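Local coordinates for protein cystathionine gamma-synthase (Xanthomonas oryzae pv. oryzae, PDB 6LD8) that probably makes or cleaves cystathionine in trans-sulfuration, using pyridoxal phosphate, and is caught here with an aminoacrylate adduct of that cofactor, at residues I91-N96 against W235-L240; N159-I164 against A364-G369; S312-G317 against D368-L373. The protein carries 1 engineered substitution. All coordinates share one frame; numbering follows the deposited sequence.

Interaction 1 of 3, residues I91-N96 against W235-L240; sequences INLVLN and WWANAL. With CYS (cysteine), chain L.
Leu93 and Asn96 of helix 87-98 lie against Trp236, Ala237 and Leu240 of helix 227-240, two helices of the large domain of a fold-type I pyridoxal-phosphate enzyme. The segment axes cross at 109°, 9.7 Å apart at their closest, so contact is confined to a small patch. At its centre Leu93 CD1 rests 3.6 Å from Ala237 N and also touches the CB of Trp236. With CG anti to the backbone N (chi1 174°), the leucine straddles Ala237, both methyls meeting its CB at 4.0 Å; alanine suits the point where the two backbones are nearest (Leu93 CA to Ala237 CA, 6.3 Å), its single methyl meeting both of the leucine's. Beside this, Asn96 CB presses on Leu240 CD1 at 3.5 Å. The amide of Asn96 turns back along its own helix, where ND2 gives a straight bond (170°) to Asn92 O, reached from above the carbonyl plane. Asn92 O also takes the backbone N of Asn96, so this buried carbonyl is gripped twice.

Trp236 is sandwiched. Asn96 O lies over the centre of one face, 3.9 Å above the plane, and Trp235 CZ3 covers the opposite face. Lys125 of the second subunit donates to Asn96 O and makes a cation-pi contact with Trp236, so the patch belongs partly to the subunit interface. Deeper in, Leu93 and Ala237 both pack on Val82 of strand 80-84. On the far side of helix 227-240, Asn238, with OD1 bonded to Ser60, sends ND2 towards the free cysteine, a weak bond of 3.4 Å to its O.

Interaction 2 of 3, residues N159-I164 against A364-G369; sequences NPLLRI and AGISDG. With 0JO (2-{[(E)-{3-hydroxy-2-methyl-5-[(phosphonooxy)methyl]pyridin-4-yl}methylidene]amino}prop-2-enoic acid), chain E.
Leu161 and Ile366 mark where two irregular segments pass nearest each other, their CA atoms 7.3 Å apart. In 159-164 the chain turns sharply through a cis peptide bond before Pro160. In 364-369 it leaves helix 358-364 at Gly365, whose positive phi (82°) and two bonds back into the last turn make a Schellman motif; glycine is the residue that most easily adopts such angles. A little further on, an ST turn follows, Ser367 OG accepting from Gly369 N.

The apolar side chains fill the space between these bends. Pro160 and Ile366 meet at about a right angle, the proline CD 3.7 Å from Ile366 CD1, and Leu161 CD1 fits against Ile366 CG1 and the carbonyl carbon of Gly365. Arg163 supplies the polar link. Its chain is bent at chi2 and chi3, which brings the guanidinium edge-on to the helix end, where NH2 donates to Ala364 O at 2.6 Å. The bond is nearly straight (171°) and lies in both the carbonyl and the guanidinium planes; NH1 adds a weak second bond to the same oxygen. Leu161 CB sits off-centre over one guanidinium face. NH2 is also held by a salt bridge to Asp110, and a positive group here would be expected to suit the negative end of the helix dipole.

Asn159 sits beside the aminoacrylate adduct and Pro160 packs on Arg372. The contact thus joins the active-site loop after strand 151-155, in the large domain of this fold-type I enzyme, to the Schellman-capped end of helix 358-364, just before strand 370-374 of the C-terminal-domain sheet.

Interaction 3 of 3, residues S312-G317 against D368-L373; sequences SFELEG and DGLLRL. With 0JO (2-{[(E)-{3-hydroxy-2-methyl-5-[(phosphonooxy)methyl]pyridin-4-yl}methylidene]amino}prop-2-enoic acid), chain E.
Phe313 and Leu371 form the tight middle of this contact, an antiparallel hydrogen-bonded pair closed by Phe313 N to Leu371 O (2.9 Å) and Leu371 N to Phe313 O (3.0 Å). With chi1 at 71°, the Phe313 ring folds over its neighbour, and Leu371 CB makes a CH-pi contact over the ring face, 4.2 Å from the centroid. Leu373 CG meets the ring edge at CE1. A flat aromatic suits this place because it can touch two leucines of one strand at once. Next along, the non-hydrogen-bonded pair Ser312 and Arg372 is close, CA to CA 4.1 Å, which small serine tolerates.

These are neighbouring strands, 310-315 and 370-374, of the C-terminal-domain sheet. From Ser312's side of that sheet the long Arg372 chain, bent at chi3, reaches the adduct edge-on: NH1 donates to OXT at 2.9 Å and NH2 to O at 3.1 Å, a two-pronged grip on the carboxylate of the aminoacrylate part.

Towards Gly369 the pairing slackens, and Leu315 N stands 4.4 Å from Gly369 O. Here Glu314, partly exposed, lays its CG near Leu370 CD1, while its OE2 bonds to Tyr287 OH.

In the fold
Interactions 2 and 3 are neighbours, with centres 10 Å apart and Asp368 and Gly369 in common. They are stitched together by a probable hydrogen bond from Ser312 OG to Pro160 O (2.5 Å) and by Pro160 CG against Leu370 CD2 (3.7 Å). Both reach the same aminoacrylate adduct, interaction 2 through the loop of Asn159 and interaction 3 through Arg372, whose side chain is also about 7 Å from a bound cysteine. Interaction 1, at the subunit interface, lies apart, its centre 29 Å from that of interaction 2 and 37 Å from that of interaction 3, which lies on the opposite side of the chain's centre. Even so, Leu240's side chain is about 10 Å from another copy of the adduct.

Interaction 1 of 3, residues I91-N96 against W235-L240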
loop_
_atom_site.group_PDB
_atom_site.type_symbol
_atom_site.label_atom_id
_atom_site.label_comp_id
_atom_site.label_asym_id
_atom_site.label_seq_id
_atom_site.Cartn_x
_atom_site.Cartn_y
_atom_site.Cartn_z
ATOM N N ILE A 91 -25.499 -1.198 3.020
ATOM C CA ILE A 91 -26.975 -1.266 2.852
ATOM C C ILE A 91 -27.358 -2.751 2.831
ATOM O O ILE A 91 -28.253 -3.185 3.590
ATOM C CB ILE A 91 -27.386 -0.499 1.586
ATOM C CG1 ILE A 91 -27.082 0.987 1.750
ATOM C CG2 ILE A 91 -28.838 -0.758 1.240
ATOM C CD1 ILE A 91 -27.498 1.820 0.566
ATOM N N ASN A 92 -26.631 -3.525 2.043
ATOM C CA ASN A 92 -26.847 -4.982 1.940
ATOM C C ASN A 92 -26.753 -5.597 3.332
ATOM O O ASN A 92 -27.626 -6.370 3.753
ATOM C CB ASN A 92 -25.832 -5.609 0.996
ATOM C CG ASN A 92 -26.171 -7.051 0.697
ATOM O OD1 ASN A 92 -27.325 -7.386 0.418
ATOM N ND2 ASN A 92 -25.163 -7.880 0.706
ATOM N N LEU A 93 -25.722 -5.265 4.064
ATOM C CA LEU A 93 -25.584 -5.839 5.414
ATOM C C LEU A 93 -26.870 -5.589 6.226
ATOM O O LEU A 93 -27.371 -6.531 6.821
ATOM C CB LEU A 93 -24.359 -5.210 6.074
ATOM C CG LEU A 93 -24.144 -5.591 7.518
ATOM C CD1 LEU A 93 -24.078 -7.110 7.683
ATOM C CD2 LEU A 93 -22.900 -4.902 8.056
ATOM N N VAL A 94 -27.362 -4.352 6.276
ATOM C CA VAL A 94 -28.551 -3.985 7.096
ATOM C C VAL A 94 -29.776 -4.801 6.613
ATOM O O VAL A 94 -30.475 -5.369 7.450
ATOM C CB VAL A 94 -28.807 -2.459 7.082
ATOM C CG1 VAL A 94 -30.165 -2.091 7.710
ATOM C CG2 VAL A 94 -27.685 -1.719 7.783
ATOM N N LEU A 95 -30.027 -4.863 5.324
ATOM C CA LEU A 95 -31.174 -5.635 4.782
ATOM C C LEU A 95 -31.089 -7.099 5.240
ATOM O O LEU A 95 -32.098 -7.595 5.717
ATOM C CB LEU A 95 -31.187 -5.544 3.267
ATOM C CG LEU A 95 -31.279 -4.131 2.729
ATOM C CD1 LEU A 95 -31.501 -4.147 1.236
ATOM C CD2 LEU A 95 -32.374 -3.361 3.420
ATOM N N ASN A 96 -29.919 -7.726 5.215
ATOM C CA ASN A 96 -29.738 -9.133 5.657
ATOM C C ASN A 96 -29.855 -9.243 7.184
ATOM O O ASN A 96 -30.341 -10.279 7.684
ATOM C CB ASN A 96 -28.418 -9.723 5.140
ATOM C CG ASN A 96 -28.512 -10.246 3.723
ATOM O OD1 ASN A 96 -28.837 -11.421 3.513
ATOM N ND2 ASN A 96 -28.268 -9.382 2.743
ATOM N N TRP A 235 -21.883 -10.210 13.240
ATOM C CA TRP A 235 -22.167 -11.637 12.936
ATOM C C TRP A 235 -22.511 -11.762 11.465
ATOM O O TRP A 235 -21.892 -12.556 10.791
ATOM C CB TRP A 235 -23.285 -12.186 13.839
ATOM C CG TRP A 235 -23.385 -13.673 13.797
ATOM C CD1 TRP A 235 -22.817 -14.574 14.657
ATOM C CD2 TRP A 235 -24.092 -14.419 12.803
ATOM N NE1 TRP A 235 -23.126 -15.840 14.254
ATOM C CE2 TRP A 235 -23.894 -15.778 13.115
ATOM C CE3 TRP A 235 -24.892 -14.060 11.706
ATOM C CZ2 TRP A 235 -24.472 -16.793 12.347
ATOM C CZ3 TRP A 235 -25.433 -15.054 10.924
ATOM C CH2 TRP A 235 -25.239 -16.412 11.255
ATOM N N TRP A 236 -23.448 -10.971 10.968
ATOM C CA TRP A 236 -23.891 -11.092 9.567
ATOM C C TRP A 236 -22.769 -10.650 8.625
ATOM O O TRP A 236 -22.671 -11.212 7.511
ATOM C CB TRP A 236 -25.164 -10.302 9.343
ATOM C CG TRP A 236 -26.356 -11.061 9.789
ATOM C CD1 TRP A 236 -27.009 -10.937 10.974
ATOM C CD2 TRP A 236 -26.999 -12.117 9.075
ATOM N NE1 TRP A 236 -28.023 -11.838 11.047
ATOM C CE2 TRP A 236 -28.053 -12.572 9.894
ATOM C CE3 TRP A 236 -26.772 -12.742 7.842
ATOM C CZ2 TRP A 236 -28.871 -13.646 9.532
ATOM C CZ3 TRP A 236 -27.601 -13.780 7.462
ATOM C CH2 TRP A 236 -28.639 -14.220 8.296
ATOM N N ALA A 237 -21.952 -9.673 9.018
ATOM C CA ALA A 237 -20.911 -9.166 8.101
ATOM C C ALA A 237 -19.891 -10.283 7.918
ATOM O O ALA A 237 -19.397 -10.435 6.820
ATOM C CB ALA A 237 -20.258 -7.904 8.647
ATOM N N ASN A 238 -19.513 -10.925 9.008
ATOM C CA ASN A 238 -18.623 -12.107 9.031
ATOM C C ASN A 238 -19.188 -13.252 8.183
ATOM O O ASN A 238 -18.433 -13.863 7.414
ATOM C CB ASN A 238 -18.468 -12.651 10.430
ATOM C CG ASN A 238 -17.523 -13.838 10.453
ATOM O OD1 ASN A 238 -16.440 -13.752 9.886
ATOM N ND2 ASN A 238 -17.910 -14.932 11.105
ATOM N N ALA A 239 -20.474 -13.563 8.345
ATOM C CA ALA A 239 -21.115 -14.769 7.746
ATOM C C ALA A 239 -21.306 -14.591 6.247
ATOM O O ALA A 239 -21.066 -15.570 5.555
ATOM C CB ALA A 239 -22.442 -15.059 8.408
ATOM N N LEU A 240 -21.696 -13.383 5.796
ATOM C CA LEU A 240 -21.899 -12.992 4.384
ATOM C C LEU A 240 -20.582 -12.621 3.695
ATOM O O LEU A 240 -20.563 -12.526 2.452
ATOM C CB LEU A 240 -22.824 -11.783 4.366
ATOM C CG LEU A 240 -24.253 -12.027 4.862
ATOM C CD1 LEU A 240 -25.071 -10.726 4.906
ATOM C CD2 LEU A 240 -24.953 -13.016 3.973
HETATM N N CYS L . -13.200 -17.747 12.866
HETATM C CA CYS L . -13.433 -17.427 11.433
HETATM C C CYS L . -14.944 -17.460 11.143
HETATM O O CYS L . -15.767 -17.421 12.066
HETATM C CB CYS L . -12.587 -18.317 10.508
HETATM S SG CYS L . -13.024 -20.082 10.413
HETATM O OXT CYS L . -15.433 -17.505 10.015
#

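Interaction 2 of 3, residues N159-I164 against A364-G369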
loop_
_atom_site.group_PDB
_atom_site.type_symbol
_atom_site.label_atom_id
_atom_site.label_comp_id
_atom_site.label_asym_id
_atom_site.label_seq_id
_atom_site.Cartn_x
_atom_site.Cartn_y
_atom_site.Cartn_z
ATOM N N ASN A 159 -30.087 12.429 -2.715
ATOM C CA ASN A 159 -29.189 12.456 -3.873
ATOM C C ASN A 159 -30.045 12.207 -5.095
ATOM O O ASN A 159 -30.526 11.093 -5.246
ATOM C CB ASN A 159 -28.142 11.360 -3.669
ATOM C CG ASN A 159 -27.202 11.147 -4.840
ATOM O OD1 ASN A 159 -26.422 10.182 -4.795
ATOM N ND2 ASN A 159 -27.269 12.014 -5.852
ATOM N N PRO A 160 -30.187 13.154 -6.038
ATOM C CA PRO A 160 -29.409 14.387 -6.095
ATOM C C PRO A 160 -30.165 15.727 -6.004
ATOM O O PRO A 160 -29.635 16.685 -6.474
ATOM C CB PRO A 160 -28.969 14.261 -7.559
ATOM C CG PRO A 160 -30.266 13.894 -8.262
ATOM C CD PRO A 160 -31.014 13.037 -7.241
ATOM N N LEU A 161 -31.367 15.776 -5.426
ATOM C CA LEU A 161 -32.199 17.012 -5.341
ATOM C C LEU A 161 -32.162 17.665 -3.951
ATOM O O LEU A 161 -32.824 18.706 -3.764
ATOM C CB LEU A 161 -33.617 16.598 -5.714
ATOM C CG LEU A 161 -33.766 16.349 -7.209
ATOM C CD1 LEU A 161 -34.926 15.412 -7.475
ATOM C CD2 LEU A 161 -33.918 17.674 -7.962
ATOM N N LEU A 162 -31.430 17.099 -3.002
ATOM C CA LEU A 162 -31.144 17.752 -1.690
ATOM C C LEU A 162 -32.471 18.034 -0.943
ATOM O O LEU A 162 -32.560 18.997 -0.153
ATOM C CB LEU A 162 -30.315 19.022 -1.911
ATOM C CG LEU A 162 -28.848 18.881 -2.327
ATOM C CD1 LEU A 162 -28.038 18.140 -1.304
ATOM C CD2 LEU A 162 -28.705 18.234 -3.667
ATOM N N ARG A 163 -33.429 17.125 -1.077
ATOM C CA ARG A 163 -34.703 17.128 -0.307
ATOM C C ARG A 163 -34.315 16.740 1.111
ATOM O O ARG A 163 -33.416 15.889 1.280
ATOM C CB ARG A 163 -35.734 16.266 -1.074
ATOM C CG ARG A 163 -37.045 16.993 -1.392
ATOM C CD ARG A 163 -37.790 16.872 -2.729
ATOM N NE ARG A 163 -37.401 15.671 -3.393
ATOM C CZ ARG A 163 -37.637 15.314 -4.650
ATOM N NH1 ARG A 163 -38.361 16.029 -5.496
ATOM N NH2 ARG A 163 -37.088 14.179 -5.040
ATOM N N ILE A 164 -34.863 17.416 2.107
ATOM C CA ILE A 164 -34.494 17.247 3.543
ATOM C C ILE A 164 -35.612 16.446 4.189
ATOM O O ILE A 164 -36.767 16.834 4.008
ATOM C CB ILE A 164 -34.311 18.614 4.249
ATOM C CG1 ILE A 164 -33.342 19.554 3.523
ATOM C CG2 ILE A 164 -33.921 18.476 5.697
ATOM C CD1 ILE A 164 -31.941 19.000 3.354
ATOM N N ALA A 364 -39.334 10.763 -8.918
ATOM C CA ALA A 364 -38.345 11.378 -8.006
ATOM C C ALA A 364 -38.127 12.860 -8.367
ATOM O O ALA A 364 -37.605 13.512 -7.486
ATOM C CB ALA A 364 -37.041 10.596 -8.050
ATOM N N GLY A 365 -38.451 13.320 -9.601
ATOM C CA GLY A 365 -38.328 14.713 -10.129
ATOM C C GLY A 365 -36.896 15.017 -10.608
ATOM O O GLY A 365 -36.530 16.215 -10.836
ATOM N N ILE A 366 -36.114 13.953 -10.823
ATOM C CA ILE A 366 -34.771 13.984 -11.456
ATOM C C ILE A 366 -35.028 14.192 -12.936
ATOM O O ILE A 366 -35.378 13.213 -13.627
ATOM C CB ILE A 366 -33.980 12.680 -11.231
ATOM C CG1 ILE A 366 -33.793 12.296 -9.758
ATOM C CG2 ILE A 366 -32.663 12.770 -12.000
ATOM C CD1 ILE A 366 -33.007 10.986 -9.562
ATOM N N SER A 367 -34.877 15.413 -13.400
ATOM C CA SER A 367 -35.113 15.796 -14.808
ATOM C C SER A 367 -33.885 15.362 -15.613
ATOM O O SER A 367 -32.809 15.118 -14.977
ATOM C CB SER A 367 -35.362 17.289 -14.916
ATOM O OG SER A 367 -34.282 17.931 -15.573
ATOM N N ASP A 368 -34.022 15.332 -16.941
ATOM C CA ASP A 368 -32.924 15.089 -17.912
ATOM C C ASP A 368 -32.022 16.339 -18.088
ATOM O O ASP A 368 -30.992 16.170 -18.770
ATOM C CB ASP A 368 -33.505 14.584 -19.245
ATOM C CG ASP A 368 -34.110 13.168 -19.250
ATOM O OD1 ASP A 368 -34.061 12.415 -18.203
ATOM O OD2 ASP A 368 -34.648 12.810 -20.313
ATOM N N GLY A 369 -32.345 17.538 -17.546
ATOM C CA GLY A 369 -31.453 18.729 -17.608
ATOM C C GLY A 369 -30.715 19.020 -16.284
ATOM O O GLY A 369 -30.147 20.132 -16.103
HETATM O O 0JO E . -22.154 9.357 -7.327
HETATM C C 0JO E . -22.972 8.840 -6.558
HETATM O OXT 0JO E . -24.125 9.293 -6.394
HETATM C CA 0JO E . -22.633 7.583 -5.910
HETATM C CB 0JO E . -21.761 6.657 -6.567
HETATM N N 0JO E . -23.236 7.352 -4.661
HETATM C C4A 0JO E . -23.062 6.350 -3.852
HETATM C C4 0JO E . -23.899 6.208 -2.650
HETATM C C3 0JO E . -24.668 7.321 -2.226
HETATM O O3 0JO E . -24.643 8.495 -2.896
HETATM C C2 0JO E . -25.482 7.213 -1.103
HETATM C C2A 0JO E . -26.300 8.381 -0.637
HETATM N N1 0JO E . -25.562 6.058 -0.430
HETATM C C6 0JO E . -24.853 4.989 -0.838
HETATM C C5 0JO E . -24.005 5.013 -1.912
HETATM C C5A 0JO E . -23.291 3.739 -2.291
HETATM O OP4 0JO E . -21.922 3.648 -1.816
HETATM P P 0JO E . -20.732 2.924 -2.658
HETATM O OP3 0JO E . -19.547 3.180 -1.730
HETATM O OP1 0JO E . -21.124 1.420 -2.659
HETATM O OP2 0JO E . -20.644 3.570 -3.995
#

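Interaction 3 of 3, residues S312-G317 against D368-L373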
loop_
_atom_site.group_PDB
_atom_site.type_symbol
_atom_site.label_atom_id
_atom_site.label_comp_id
_atom_site.label_asym_id
_atom_site.label_seq_id
_atom_site.Cartn_x
_atom_site.Cartn_y
_atom_site.Cartn_z
ATOM N N SER A 312 -27.449 20.773 -6.729
ATOM C CA SER A 312 -27.747 20.615 -8.172
ATOM C C SER A 312 -28.505 21.832 -8.672
ATOM O O SER A 312 -28.870 22.721 -7.892
ATOM C CB SER A 312 -28.407 19.287 -8.470
ATOM O OG SER A 312 -29.375 19.001 -7.489
ATOM N N PHE A 313 -28.571 21.938 -9.976
ATOM C CA PHE A 313 -29.161 23.097 -10.659
ATOM C C PHE A 313 -29.541 22.689 -12.086
ATOM O O PHE A 313 -29.049 21.628 -12.652
ATOM C CB PHE A 313 -28.178 24.265 -10.616
ATOM C CG PHE A 313 -26.978 24.072 -11.504
ATOM C CD1 PHE A 313 -25.920 23.286 -11.093
ATOM C CD2 PHE A 313 -26.898 24.691 -12.734
ATOM C CE1 PHE A 313 -24.813 23.109 -11.901
ATOM C CE2 PHE A 313 -25.785 24.518 -13.540
ATOM C CZ PHE A 313 -24.760 23.713 -13.130
ATOM N N GLU A 314 -30.471 23.477 -12.628
ATOM C CA GLU A 314 -31.046 23.302 -13.990
ATOM C C GLU A 314 -30.747 24.608 -14.711
ATOM O O GLU A 314 -31.105 25.662 -14.186
ATOM C CB GLU A 314 -32.561 23.029 -13.981
ATOM C CG GLU A 314 -32.978 21.569 -13.741
ATOM C CD GLU A 314 -34.299 21.381 -12.981
ATOM O OE1 GLU A 314 -34.654 20.217 -12.683
ATOM O OE2 GLU A 314 -34.972 22.409 -12.651
ATOM N N LEU A 315 -30.011 24.478 -15.794
ATOM C CA LEU A 315 -29.719 25.482 -16.821
ATOM C C LEU A 315 -30.968 25.778 -17.659
ATOM O O LEU A 315 -31.789 24.867 -17.879
ATOM C CB LEU A 315 -28.622 24.897 -17.708
ATOM C CG LEU A 315 -27.257 25.552 -17.635
ATOM C CD1 LEU A 315 -27.029 26.231 -16.300
ATOM C CD2 LEU A 315 -26.181 24.526 -17.919
ATOM N N GLU A 316 -31.077 27.034 -18.090
ATOM C CA GLU A 316 -31.897 27.509 -19.231
ATOM C C GLU A 316 -31.241 26.963 -20.506
ATOM O O GLU A 316 -29.999 26.960 -20.550
ATOM C CB GLU A 316 -31.927 29.051 -19.203
ATOM C CG GLU A 316 -33.302 29.689 -19.382
ATOM C CD GLU A 316 -34.390 29.219 -18.421
ATOM O OE1 GLU A 316 -34.343 29.540 -17.183
ATOM O OE2 GLU A 316 -35.280 28.508 -18.920
ATOM N N GLY A 317 -32.025 26.522 -21.495
ATOM C CA GLY A 317 -31.552 26.292 -22.880
ATOM C C GLY A 317 -31.462 24.828 -23.258
ATOM O O GLY A 317 -30.782 24.516 -24.265
ATOM N N ASP A 368 -34.022 15.332 -16.941
ATOM C CA ASP A 368 -32.924 15.089 -17.912
ATOM C C ASP A 368 -32.022 16.339 -18.088
ATOM O O ASP A 368 -30.992 16.170 -18.770
ATOM C CB ASP A 368 -33.505 14.584 -19.245
ATOM C CG ASP A 368 -34.110 13.168 -19.250
ATOM O OD1 ASP A 368 -34.061 12.415 -18.203
ATOM O OD2 ASP A 368 -34.648 12.810 -20.313
ATOM N N GLY A 369 -32.345 17.538 -17.546
ATOM C CA GLY A 369 -31.453 18.729 -17.608
ATOM C C GLY A 369 -30.715 19.020 -16.284
ATOM O O GLY A 369 -30.147 20.132 -16.103
ATOM N N LEU A 370 -30.760 18.088 -15.336
ATOM C CA LEU A 370 -30.199 18.315 -13.979
ATOM C C LEU A 370 -28.684 18.015 -13.987
ATOM O O LEU A 370 -28.278 16.899 -14.438
ATOM C CB LEU A 370 -30.930 17.447 -12.947
ATOM C CG LEU A 370 -30.598 17.788 -11.497
ATOM C CD1 LEU A 370 -31.213 19.115 -11.091
ATOM C CD2 LEU A 370 -30.978 16.669 -10.530
ATOM N N LEU A 371 -27.907 18.979 -13.475
ATOM C CA LEU A 371 -26.451 18.890 -13.172
ATOM C C LEU A 371 -26.247 18.932 -11.653
ATOM O O LEU A 371 -26.907 19.752 -10.984
ATOM C CB LEU A 371 -25.739 20.038 -13.880
ATOM C CG LEU A 371 -25.698 19.904 -15.404
ATOM C CD1 LEU A 371 -25.120 21.146 -16.046
ATOM C CD2 LEU A 371 -24.908 18.668 -15.841
ATOM N N ARG A 372 -25.411 18.023 -11.142
ATOM C CA ARG A 372 -25.040 17.898 -9.720
ATOM C C ARG A 372 -23.562 18.296 -9.582
ATOM O O ARG A 372 -22.748 17.794 -10.337
ATOM C CB ARG A 372 -25.272 16.460 -9.260
ATOM C CG ARG A 372 -25.162 16.263 -7.766
ATOM C CD ARG A 372 -25.151 14.794 -7.400
ATOM N NE ARG A 372 -23.945 14.139 -7.857
ATOM C CZ ARG A 372 -23.702 12.848 -7.661
ATOM N NH1 ARG A 372 -24.627 12.087 -7.099
ATOM N NH2 ARG A 372 -22.540 12.313 -8.028
ATOM N N LEU A 373 -23.251 19.183 -8.652
ATOM C CA LEU A 373 -21.876 19.568 -8.296
ATOM C C LEU A 373 -21.532 18.926 -6.979
ATOM O O LEU A 373 -22.330 19.018 -6.041
ATOM C CB LEU A 373 -21.794 21.077 -8.139
ATOM C CG LEU A 373 -22.233 21.869 -9.352
ATOM C CD1 LEU A 373 -22.125 23.351 -9.053
ATOM C CD2 LEU A 373 -21.390 21.508 -10.541
HETATM O O 0JO E . -22.154 9.357 -7.327
HETATM C C 0JO E . -22.972 8.840 -6.558
HETATM O OXT 0JO E . -24.125 9.293 -6.394
HETATM C CA 0JO E . -22.633 7.583 -5.910
HETATM C CB 0JO E . -21.761 6.657 -6.567
HETATM N N 0JO E . -23.236 7.352 -4.661
HETATM C C4A 0JO E . -23.062 6.350 -3.852
HETATM C C4 0JO E . -23.899 6.208 -2.650
HETATM C C3 0JO E . -24.668 7.321 -2.226
HETATM O O3 0JO E . -24.643 8.495 -2.896
HETATM C C2 0JO E . -25.482 7.213 -1.103
HETATM C C2A 0JO E . -26.300 8.381 -0.637
HETATM N N1 0JO E . -25.562 6.058 -0.430
HETATM C C6 0JO E . -24.853 4.989 -0.838
HETATM C C5 0JO E . -24.005 5.013 -1.912
HETATM C C5A 0JO E . -23.291 3.739 -2.291
HETATM O OP4 0JO E . -21.922 3.648 -1.816
HETATM P P 0JO E . -20.732 2.924 -2.658
HETATM O OP3 0JO E . -19.547 3.180 -1.730
HETATM O OP1 0JO E . -21.124 1.420 -2.659
HETATM O OP2 0JO E . -20.644 3.570 -3.995
#